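Local atomic coordinates of fiber protein (Duck adenovirus 1, PDB entry 6ITX), a protein that forms the trimeric spike of an avian adenovirus, whose C-terminal head domain, the part described here, probably attaches the virus to receptors on host cells. Residues T129-G133 against L134-T138. Numbering follows the deposited sequence.
With GLN (glutamine), chain G.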
# COMPACT_ATOMS: atom_id res chain seq x y z
N THR A 129 -13.79 3.90 -0.29
CA THR A 129 -14.41 3.52 0.97
C THR A 129 -13.80 4.32 2.11
O THR A 129 -12.59 4.55 2.15
CB THR A 129 -14.21 2.02 1.26
OG1 THR A 129 -12.87 1.78 1.69
CG2 THR A 129 -14.53 1.20 0.03
N SER A 130 -14.64 4.76 3.03
CA SER A 130 -14.21 5.44 4.23
C SER A 130 -14.44 4.49 5.39
O SER A 130 -15.59 4.13 5.67
CB SER A 130 -14.97 6.74 4.44
OG SER A 130 -14.72 7.27 5.74
N VAL A 131 -13.37 4.07 6.05
CA VAL A 131 -13.48 3.16 7.18
C VAL A 131 -12.58 3.65 8.29
O VAL A 131 -11.37 3.77 8.11
CB VAL A 131 -13.17 1.69 6.79
CG1 VAL A 131 -11.92 1.61 5.97
CG2 VAL A 131 -13.08 0.78 8.03
N GLY A 132 -13.18 3.98 9.43
CA GLY A 132 -12.46 4.40 10.62
C GLY A 132 -11.76 5.73 10.47
O GLY A 132 -10.81 6.01 11.21
N GLY A 133 -12.20 6.56 9.54
CA GLY A 133 -11.58 7.84 9.32
C GLY A 133 -10.49 7.83 8.29
O GLY A 133 -9.97 8.90 7.95
N LEU A 134 -10.09 6.65 7.82
CA LEU A 134 -9.17 6.52 6.71
C LEU A 134 -9.98 6.26 5.46
O LEU A 134 -10.98 5.54 5.51
CB LEU A 134 -8.18 5.37 6.94
CG LEU A 134 -7.14 5.49 8.06
CD1 LEU A 134 -6.14 4.35 7.96
CD2 LEU A 134 -6.45 6.85 8.04
N VAL A 135 -9.57 6.85 4.35
CA VAL A 135 -10.14 6.52 3.06
C VAL A 135 -9.25 5.47 2.41
O VAL A 135 -8.03 5.63 2.35
CB VAL A 135 -10.27 7.77 2.17
CG1 VAL A 135 -10.59 7.37 0.74
CG2 VAL A 135 -11.31 8.71 2.71
N HIS A 136 -9.85 4.37 1.98
CA HIS A 136 -9.17 3.38 1.16
C HIS A 136 -9.89 3.35 -0.18
O HIS A 136 -11.10 3.08 -0.22
CB HIS A 136 -9.17 2.00 1.82
CG HIS A 136 -8.65 2.00 3.22
ND1 HIS A 136 -7.40 2.49 3.55
CD2 HIS A 136 -9.21 1.58 4.37
CE1 HIS A 136 -7.21 2.37 4.85
NE2 HIS A 136 -8.30 1.83 5.38
N GLY A 137 -9.17 3.65 -1.25
CA GLY A 137 -9.78 3.71 -2.56
C GLY A 137 -8.92 3.04 -3.62
O GLY A 137 -7.77 2.65 -3.37
N THR A 138 -9.51 2.89 -4.81
CA THR A 138 -8.78 2.55 -6.01
C THR A 138 -9.10 3.58 -7.09
O THR A 138 -10.20 4.14 -7.12
CB THR A 138 -9.11 1.13 -6.53
OG1 THR A 138 -10.48 1.06 -6.93
CG2 THR A 138 -8.86 0.08 -5.47
N GLN G . -13.80 14.48 11.01
CA GLN G . -13.53 13.52 12.07
C GLN G . -14.05 14.05 13.42
O GLN G . -15.15 14.62 13.53
CB GLN G . -12.02 13.19 12.15
CG GLN G . -11.45 12.20 11.08
CD GLN G . -10.14 11.51 11.51
OE1 GLN G . -9.70 11.62 12.66
NE2 GLN G . -9.53 10.77 10.58
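T129 and H136 meet as a hydrogen-bonded antiparallel pair, and the threonine hydroxyl adds a third bond to the two between their backbones. With chi1 at 76°, T129 OG1 sits between its own backbone N and carbonyl carbon and reaches H136 O at 2.9 Å, in the carbonyl plane on a lone pair. T129 N reaches H136 O at 2.8 Å, tilted 29° from that plane, so two donors grip one acceptor. T129 OG1 also lies 3.7 Å from H136 CB, oblique to the imidazole. V131 CG1 lies toward the edge of that ring, near its plane, though its modelled approach to H136 CD2 is too close to trust in detail; H136 ND1 bonds to T297 OG1. The pairing belongs to the beta hairpin of strands 118-131 and 134-144, closed by a type I' turn from V131 to L134 with glycines at both central positions. T129, V131, L134 and H136 share one face, which is turned to the trimer interface: H136 packs edge-to-face with H136 of both neighbouring subunits, and V131 meets V131 of one of them. S130 and V135 occupy the other face, against F196. At the turn, G133 O accepts a weak 3.3 Å bond from NE2 of the bound glutamine.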